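Local atomic coordinates of spectinomycin 9-adenylyltransferase (Enterococcus faecalis, PDB entry 6SXJ), a protein that transfers the AMP moiety of ATP to the 9-hydroxyl of spectinomycin, releasing diphosphate and conferring bacterial resistance to this antibiotic but not to streptomycin. Residues A[96-101]-A[129-134]; A[136-141]-A[152-157]. All blocks are in the same frame, centred on the assembly; numbering follows the deposited sequence.

From the N terminus, the chain leaves strand 85-91 and runs through 96-101 before entering strand 103-108. Interaction 1 ties this connection to the start of helix 130-139, closing a loop that contains strands 103-108 and 125-126. The same helix then supplies K138 to interaction 2, which closes a shorter loop through edge strand 142-144 and fastens the segment leading into helix 159-173. The two closures follow one another in series, neither nested nor crossed. They meet where I157 CG2 lies 3.4 Å from W98 CZ2 and I157 CD1 lies 3.6 Å from L134 CB, joining the nucleotidyltransferase sheet to the approach to the C-terminal helices.

Interaction 1: A[96-101]-A[129-134]; sequences VPWNHP and DLTIML
W98 and H100 meet the first turns of helix 130-139 at T131 and L134, joining the connection between two antiparallel strands of the nucleotidyltransferase sheet to the helix beyond its edge strand 125-126. A cis peptide bond precedes P97, and the chain then brings W98 to the helix. With CG anti to the backbone N (chi1 172°), the indole swings its six-membered ring to the helix, which it meets with its edge. W98 CZ3 packs on L134 CD1 at 3.8 Å, while W98 CZ2 lies 3.3 Å from T131 OG1, near the ring plane. The indole nitrogen has its own partner: NE1 hydrogen-bonds to OD1 of D161 in helix 159-173, which helps to fix the ring's rotation. One face of the indole has the backbone N of H100 above it, offset toward the rim. H100 sends its imidazole across the T131 side chain at about a right angle, and P101 CB sits over the centre of one imidazole face. A second cis peptide links H100 to P101. The threonine hydroxyl sits at the edges of two aromatic rings; T131 OG1 lies in the imidazole plane, its hydrogen bond with H100 ND1 measuring 2.8 Å and 162°.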
ATOM      1  N   VAL A  96      -8.767  18.999  -1.506  1.00 66.29           N
ATOM      2  CA  VAL A  96      -9.063  20.088  -2.430  1.00 64.12           C
ATOM      3  C   VAL A  96      -8.521  21.375  -1.816  1.00 70.30           C
ATOM      4  O   VAL A  96      -8.756  21.640  -0.644  1.00 76.42           O
ATOM      5  CB  VAL A  96     -10.573  20.233  -2.694  1.00 71.50           C
ATOM      6  CG1 VAL A  96     -11.137  18.974  -3.347  1.00 70.15           C
ATOM      7  CG2 VAL A  96     -11.322  20.558  -1.402  1.00 77.85           C
ATOM      8  N   PRO A  97      -7.774  22.199  -2.581  1.00 72.03           N
ATOM      9  CA  PRO A  97      -7.277  21.894  -3.933  1.00 69.83           C
ATOM     10  C   PRO A  97      -6.220  20.795  -3.864  1.00 66.45           C
ATOM     11  O   PRO A  97      -5.529  20.693  -2.847  1.00 68.34           O
ATOM     12  CB  PRO A  97      -6.686  23.226  -4.411  1.00 70.85           C
ATOM     13  CG  PRO A  97      -6.358  23.976  -3.158  1.00 70.70           C
ATOM     14  CD  PRO A  97      -7.346  23.531  -2.110  1.00 75.11           C
ATOM     15  N   TRP A  98      -6.099  19.974  -4.904  1.00 71.46           N
ATOM     16  CA  TRP A  98      -5.146  18.875  -4.846  1.00 73.44           C
ATOM     17  C   TRP A  98      -3.739  19.409  -4.601  1.00 73.82           C
ATOM     18  O   TRP A  98      -3.319  20.403  -5.202  1.00 73.26           O
ATOM     19  CB  TRP A  98      -5.168  18.059  -6.136  1.00 68.84           C
ATOM     20  CG  TRP A  98      -4.066  17.040  -6.164  1.00 74.71           C
ATOM     21  CD1 TRP A  98      -2.948  17.061  -6.942  1.00 74.13           C
ATOM     22  CD2 TRP A  98      -3.966  15.864  -5.351  1.00 74.67           C
ATOM     23  NE1 TRP A  98      -2.163  15.967  -6.675  1.00 74.92           N
ATOM     24  CE2 TRP A  98      -2.764  15.219  -5.696  1.00 76.54           C
ATOM     25  CE3 TRP A  98      -4.775  15.295  -4.362  1.00 71.03           C
ATOM     26  CZ2 TRP A  98      -2.360  14.021  -5.102  1.00 70.60           C
ATOM     27  CZ3 TRP A  98      -4.369  14.110  -3.770  1.00 67.76           C
ATOM     28  CH2 TRP A  98      -3.171  13.488  -4.141  1.00 62.60           C
ATOM     29  N   ASN A  99      -3.012  18.749  -3.703  1.00 71.52           N
ATOM     30  CA  ASN A  99      -1.646  19.156  -3.383  1.00 69.79           C
ATOM     31  C   ASN A  99      -0.825  17.920  -3.062  1.00 70.48           C
ATOM     32  O   ASN A  99      -1.183  17.156  -2.160  1.00 72.17           O
ATOM     33  CB  ASN A  99      -1.619  20.130  -2.203  1.00 77.45           C
ATOM     34  CG  ASN A  99      -0.205  20.440  -1.737  1.00 81.81           C
ATOM     35  OD1 ASN A  99       0.339  19.761  -0.862  1.00 79.57           O
ATOM     36  ND2 ASN A  99       0.398  21.466  -2.325  1.00 73.55           N
ATOM     37  N   HIS A 100       0.269  17.731  -3.785  1.00 65.98           N
ATOM     38  CA  HIS A 100       1.195  16.652  -3.466  1.00 65.35           C
ATOM     39  C   HIS A 100       2.313  17.176  -2.569  1.00 78.22           C
ATOM     40  O   HIS A 100       2.924  18.205  -2.891  1.00 63.34           O
ATOM     41  CB  HIS A 100       1.788  16.059  -4.731  1.00 70.17           C
ATOM     42  CG  HIS A 100       2.824  15.014  -4.471  1.00 72.52           C
ATOM     43  ND1 HIS A 100       2.507  13.728  -4.090  1.00 66.48           N
ATOM     44  CD2 HIS A 100       4.175  15.067  -4.525  1.00 71.72           C
ATOM     45  CE1 HIS A 100       3.617  13.034  -3.925  1.00 71.10           C
ATOM     46  NE2 HIS A 100       4.644  13.823  -4.185  1.00 65.65           N
ATOM     47  N   PRO A 101       2.618  16.509  -1.443  1.00 75.32           N
ATOM     48  CA  PRO A 101       2.010  15.264  -0.946  1.00 62.31           C
ATOM     49  C   PRO A 101       0.696  15.498  -0.200  1.00 68.60           C
ATOM     50  O   PRO A 101       0.530  16.549   0.410  1.00 58.44           O
ATOM     51  CB  PRO A 101       3.083  14.708  -0.007  1.00 63.43           C
ATOM     52  CG  PRO A 101       3.772  15.922   0.528  1.00 66.56           C
ATOM     53  CD  PRO A 101       3.654  17.018  -0.526  1.00 62.71           C
ATOM     54  N   ASP A 129       3.346   8.730  -0.671  1.00 56.02           N
ATOM     55  CA  ASP A 129       2.930   7.454  -1.238  1.00 57.73           C
ATOM     56  C   ASP A 129       1.422   7.394  -1.434  1.00 52.01           C
ATOM     57  O   ASP A 129       0.939   6.675  -2.315  1.00 62.32           O
ATOM     58  CB  ASP A 129       3.389   6.307  -0.340  1.00 54.60           C
ATOM     59  CG  ASP A 129       4.831   5.922  -0.579  1.00 63.08           C
ATOM     60  OD1 ASP A 129       5.293   6.041  -1.732  1.00 69.85           O
ATOM     61  OD2 ASP A 129       5.509   5.504   0.385  1.00 65.99           O
ATOM     62  N   LEU A 130       0.663   8.132  -0.621  1.00 57.41           N
ATOM     63  CA  LEU A 130      -0.787   8.144  -0.761  1.00 61.19           C
ATOM     64  C   LEU A 130      -1.221   8.691  -2.113  1.00 61.46           C
ATOM     65  O   LEU A 130      -2.326   8.383  -2.576  1.00 50.76           O
ATOM     66  CB  LEU A 130      -1.404   8.962   0.373  1.00 53.49           C
ATOM     67  CG  LEU A 130      -2.921   9.130   0.357  1.00 58.92           C
ATOM     68  CD1 LEU A 130      -3.643   7.800   0.504  1.00 53.58           C
ATOM     69  CD2 LEU A 130      -3.322  10.086   1.467  1.00 54.04           C
ATOM     70  N   THR A 131      -0.379   9.489  -2.765  1.00 49.26           N
ATOM     71  CA  THR A 131      -0.727   9.956  -4.101  1.00 58.24           C
ATOM     72  C   THR A 131      -0.812   8.798  -5.089  1.00 50.66           C
ATOM     73  O   THR A 131      -1.614   8.836  -6.027  1.00 51.92           O
ATOM     74  CB  THR A 131       0.292  10.993  -4.584  1.00 49.46           C
ATOM     75  OG1 THR A 131       0.109  12.209  -3.851  1.00 55.45           O
ATOM     76  CG2 THR A 131       0.112  11.270  -6.073  1.00 54.49           C
ATOM     77  N   ILE A 132       0.026   7.779  -4.918  1.00 51.83           N
ATOM     78  CA  ILE A 132      -0.034   6.612  -5.792  1.00 50.86           C
ATOM     79  C   ILE A 132      -1.235   5.748  -5.442  1.00 55.90           C
ATOM     80  O   ILE A 132      -1.838   5.124  -6.327  1.00 53.31           O
ATOM     81  CB  ILE A 132       1.278   5.821  -5.677  1.00 52.15           C
ATOM     82  CG1 ILE A 132       2.477   6.761  -5.831  1.00 48.00           C
ATOM     83  CG2 ILE A 132       1.344   4.729  -6.723  1.00 48.18           C
ATOM     84  CD1 ILE A 132       3.796   6.131  -5.430  1.00 56.41           C
ATOM     85  N   MET A 133      -1.598   5.698  -4.160  1.00 50.48           N
ATOM     86  CA  MET A 133      -2.758   4.930  -3.736  1.00 56.45           C
ATOM     87  C   MET A 133      -4.039   5.551  -4.269  1.00 53.29           C
ATOM     88  O   MET A 133      -4.856   4.870  -4.902  1.00 57.31           O
ATOM     89  CB  MET A 133      -2.791   4.853  -2.210  1.00 52.96           C
ATOM     90  CG  MET A 133      -1.472   4.434  -1.594  1.00 63.61           C
ATOM     91  SD  MET A 133      -1.470   4.475   0.202  1.00 76.71           S
ATOM     92  CE  MET A 133      -3.125   3.885   0.583  1.00 54.73           C
ATOM     93  N   LEU A 134      -4.228   6.848  -4.025  1.00 46.50           N
ATOM     94  CA  LEU A 134      -5.416   7.528  -4.530  1.00 48.12           C
ATOM     95  C   LEU A 134      -5.494   7.428  -6.046  1.00 54.81           C
ATOM     96  O   LEU A 134      -6.586   7.295  -6.613  1.00 58.04           O
ATOM     97  CB  LEU A 134      -5.413   8.989  -4.082  1.00 52.53           C
ATOM     98  CG  LEU A 134      -5.402   9.239  -2.573  1.00 61.10           C
ATOM     99  CD1 LEU A 134      -5.359  10.731  -2.270  1.00 56.78           C
ATOM    100  CD2 LEU A 134      -6.615   8.594  -1.923  1.00 59.92           C
TER

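Interaction 2: A[136-141]-A[152-157]; sequences QAKRKN and ELLPDI
K138 reaches from the last turn of helix 130-139 to the loop 152-157, roughly square to the run of its backbone, and the lysine's aliphatic chain makes most of the contact. K138 CD rests on L154 CB at 4.0 Å, the lysine and leucine side chains sliding past each other in opposite directions. Further out, K138 CE approaches two successive backbone carbonyls, 3.6 Å from L154 O and 3.5 Å from P155 O. The chain is extended until a final bend (chi4 -78°) sets the ammonium near D156, with K138 NZ 3.8 Å from D156 OD1. This long salt bridge at the surface probably has a modest hold. Beneath the lysine the contact becomes apolar: L154 and I157 both point their CB atoms toward the helix, and L154 packs on L134, one turn before K138. Just past the helix end, N141 fastens the chain, its ND2 donating to A137 O at 3.0 Å and 159°, near the amide plane. A137 packs on F33 and N141 on Y31, both of strand 27-33. The arrangement seats a helix C-terminus between the sheet and the loop leading into helix 159-173, in the two-part architecture of aminoglycoside adenylyltransferases: nucleotidyltransferase domain, then helical C-terminal region.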
ATOM      1  N   GLN A 136      -4.208   4.881  -7.830  1.00 57.49           N
ATOM      2  CA  GLN A 136      -4.605   3.493  -8.035  1.00 59.44           C
ATOM      3  C   GLN A 136      -6.083   3.299  -7.720  1.00 57.64           C
ATOM      4  O   GLN A 136      -6.852   2.812  -8.553  1.00 64.09           O
ATOM      5  CB  GLN A 136      -3.739   2.585  -7.160  1.00 52.30           C
ATOM      6  CG  GLN A 136      -4.043   1.108  -7.265  1.00 69.57           C
ATOM      7  CD  GLN A 136      -2.989   0.247  -6.586  1.00 63.82           C
ATOM      8  OE1 GLN A 136      -2.259   0.713  -5.716  1.00 74.84           O
ATOM      9  NE2 GLN A 136      -2.907  -1.014  -6.987  1.00 77.57           N
ATOM     10  N   ALA A 137      -6.495   3.681  -6.509  1.00 57.58           N
ATOM     11  CA  ALA A 137      -7.879   3.482  -6.096  1.00 48.78           C
ATOM     12  C   ALA A 137      -8.850   4.199  -7.027  1.00 61.74           C
ATOM     13  O   ALA A 137      -9.895   3.648  -7.389  1.00 55.46           O
ATOM     14  CB  ALA A 137      -8.065   3.965  -4.657  1.00 50.41           C
ATOM     15  N   LYS A 138      -8.523   5.433  -7.422  1.00 59.93           N
ATOM     16  CA  LYS A 138      -9.430   6.210  -8.260  1.00 58.32           C
ATOM     17  C   LYS A 138      -9.699   5.517  -9.588  1.00 63.76           C
ATOM     18  O   LYS A 138     -10.799   5.641 -10.141  1.00 65.84           O
ATOM     19  CB  LYS A 138      -8.855   7.609  -8.495  1.00 57.51           C
ATOM     20  CG  LYS A 138      -9.853   8.611  -9.048  1.00 69.24           C
ATOM     21  CD  LYS A 138      -9.469  10.049  -8.703  1.00 69.51           C
ATOM     22  CE  LYS A 138     -10.385  11.054  -9.398  1.00 64.43           C
ATOM     23  NZ  LYS A 138     -10.026  11.242 -10.835  1.00 74.15           N
ATOM     24  N   ARG A 139      -8.724   4.770 -10.111  1.00 63.56           N
ATOM     25  CA  ARG A 139      -8.911   4.121 -11.403  1.00 64.46           C
ATOM     26  C   ARG A 139      -9.656   2.801 -11.283  1.00 62.53           C
ATOM     27  O   ARG A 139     -10.405   2.435 -12.197  1.00 65.81           O
ATOM     28  CB  ARG A 139      -7.560   3.887 -12.081  1.00 72.11           C
ATOM     29  CG  ARG A 139      -6.904   5.156 -12.618  1.00 84.26           C
ATOM     30  CD  ARG A 139      -5.426   4.941 -12.930  1.00 77.58           C
ATOM     31  NE  ARG A 139      -5.220   4.017 -14.045  1.00 95.83           N
ATOM     32  CZ  ARG A 139      -4.677   2.807 -13.933  1.00 92.67           C
ATOM     33  NH1 ARG A 139      -4.278   2.358 -12.750  1.00 84.63           N
ATOM     34  NH2 ARG A 139      -4.533   2.041 -15.008  1.00 96.43           N
ATOM     35  N   LYS A 140      -9.459   2.062 -10.194  1.00 58.77           N
ATOM     36  CA  LYS A 140     -10.218   0.834  -9.978  1.00 56.24           C
ATOM     37  C   LYS A 140     -10.367   0.593  -8.486  1.00 59.01           C
ATOM     38  O   LYS A 140      -9.370   0.439  -7.772  1.00 53.31           O
ATOM     39  CB  LYS A 140      -9.549  -0.369 -10.646  1.00 63.08           C
ATOM     40  CG  LYS A 140     -10.299  -1.682 -10.420  1.00 64.59           C
ATOM     41  CD  LYS A 140     -10.344  -2.547 -11.669  1.00 68.64           C
ATOM     42  CE  LYS A 140     -11.463  -3.585 -11.584  1.00 81.72           C
ATOM     43  NZ  LYS A 140     -12.816  -2.998 -11.834  1.00 81.21           N
ATOM     44  N   ASN A 141     -11.616   0.547  -8.031  1.00 53.81           N
ATOM     45  CA  ASN A 141     -11.931   0.300  -6.637  1.00 52.14           C
ATOM     46  C   ASN A 141     -13.250  -0.451  -6.556  1.00 50.75           C
ATOM     47  O   ASN A 141     -13.996  -0.549  -7.537  1.00 56.73           O
ATOM     48  CB  ASN A 141     -12.019   1.611  -5.853  1.00 51.92           C
ATOM     49  CG  ASN A 141     -13.190   2.470  -6.297  1.00 49.11           C
ATOM     50  OD1 ASN A 141     -14.324   2.238  -5.895  1.00 55.00           O
ATOM     51  ND2 ASN A 141     -12.919   3.460  -7.133  1.00 49.28           N
ATOM     52  N   GLU A 152     -16.014  10.574  -7.367  1.00 64.04           N
ATOM     53  CA  GLU A 152     -16.793  11.769  -7.060  1.00 60.75           C
ATOM     54  C   GLU A 152     -16.285  12.502  -5.827  1.00 57.14           C
ATOM     55  O   GLU A 152     -16.666  13.658  -5.602  1.00 57.54           O
ATOM     56  CB  GLU A 152     -18.267  11.425  -6.827  1.00 54.73           C
ATOM     57  CG  GLU A 152     -18.914  10.588  -7.901  1.00 58.55           C
ATOM     58  CD  GLU A 152     -20.395  10.400  -7.639  1.00 64.95           C
ATOM     59  OE1 GLU A 152     -20.817   9.251  -7.389  1.00 61.76           O
ATOM     60  OE2 GLU A 152     -21.132  11.411  -7.662  1.00 69.51           O
ATOM     61  N   LEU A 153     -15.467  11.850  -5.009  1.00 57.11           N
ATOM     62  CA  LEU A 153     -14.997  12.426  -3.763  1.00 59.30           C
ATOM     63  C   LEU A 153     -13.549  12.888  -3.839  1.00 50.92           C
ATOM     64  O   LEU A 153     -13.027  13.391  -2.843  1.00 62.07           O
ATOM     65  CB  LEU A 153     -15.145  11.413  -2.627  1.00 62.93           C
ATOM     66  CG  LEU A 153     -16.477  10.688  -2.456  1.00 58.31           C
ATOM     67  CD1 LEU A 153     -16.242   9.460  -1.584  1.00 57.58           C
ATOM     68  CD2 LEU A 153     -17.530  11.586  -1.844  1.00 62.31           C
ATOM     69  N   LEU A 154     -12.898  12.735  -4.993  1.00 55.17           N
ATOM     70  CA  LEU A 154     -11.492  13.056  -5.160  1.00 64.34           C
ATOM     71  C   LEU A 154     -11.293  13.929  -6.394  1.00 66.90           C
ATOM     72  O   LEU A 154     -11.873  13.646  -7.450  1.00 62.93           O
ATOM     73  CB  LEU A 154     -10.653  11.781  -5.311  1.00 62.77           C
ATOM     74  CG  LEU A 154     -10.344  10.944  -4.071  1.00 58.37           C
ATOM     75  CD1 LEU A 154      -9.628   9.672  -4.517  1.00 51.88           C
ATOM     76  CD2 LEU A 154      -9.516  11.714  -3.077  1.00 58.90           C
ATOM     77  N   PRO A 155     -10.475  14.977  -6.300  1.00 63.81           N
ATOM     78  CA  PRO A 155     -10.163  15.771  -7.495  1.00 61.36           C
ATOM     79  C   PRO A 155      -9.328  14.972  -8.483  1.00 64.27           C
ATOM     80  O   PRO A 155      -8.752  13.931  -8.159  1.00 67.69           O
ATOM     81  CB  PRO A 155      -9.371  16.960  -6.940  1.00 68.85           C
ATOM     82  CG  PRO A 155      -8.702  16.413  -5.697  1.00 65.09           C
ATOM     83  CD  PRO A 155      -9.689  15.409  -5.124  1.00 68.84           C
ATOM     84  N   ASP A 156      -9.270  15.476  -9.714  1.00 69.43           N
ATOM     85  CA  ASP A 156      -8.339  14.921 -10.685  1.00 73.83           C
ATOM     86  C   ASP A 156      -6.931  15.003 -10.116  1.00 77.41           C
ATOM     87  O   ASP A 156      -6.530  16.037  -9.574  1.00 75.62           O
ATOM     88  CB  ASP A 156      -8.437  15.676 -12.010  1.00 73.71           C
ATOM     89  CG  ASP A 156      -9.814  15.559 -12.646  1.00 86.17           C
ATOM     90  OD1 ASP A 156     -10.659  14.794 -12.121  1.00 80.09           O
ATOM     91  OD2 ASP A 156     -10.052  16.231 -13.673  1.00 89.09           O
ATOM     92  N   ILE A 157      -6.195  13.905 -10.190  1.00 72.67           N
ATOM     93  CA  ILE A 157      -4.835  13.855  -9.659  1.00 69.21           C
ATOM     94  C   ILE A 157      -3.877  13.825 -10.852  1.00 79.33           C
ATOM     95  O   ILE A 157      -3.873  12.843 -11.609  1.00 72.72           O
ATOM     96  CB  ILE A 157      -4.621  12.650  -8.740  1.00 75.24           C
ATOM     97  CG1 ILE A 157      -5.703  12.607  -7.663  1.00 73.69           C
ATOM     98  CG2 ILE A 157      -3.239  12.728  -8.091  1.00 73.59           C
ATOM     99  CD1 ILE A 157      -5.643  11.373  -6.781  1.00 69.59           C
TER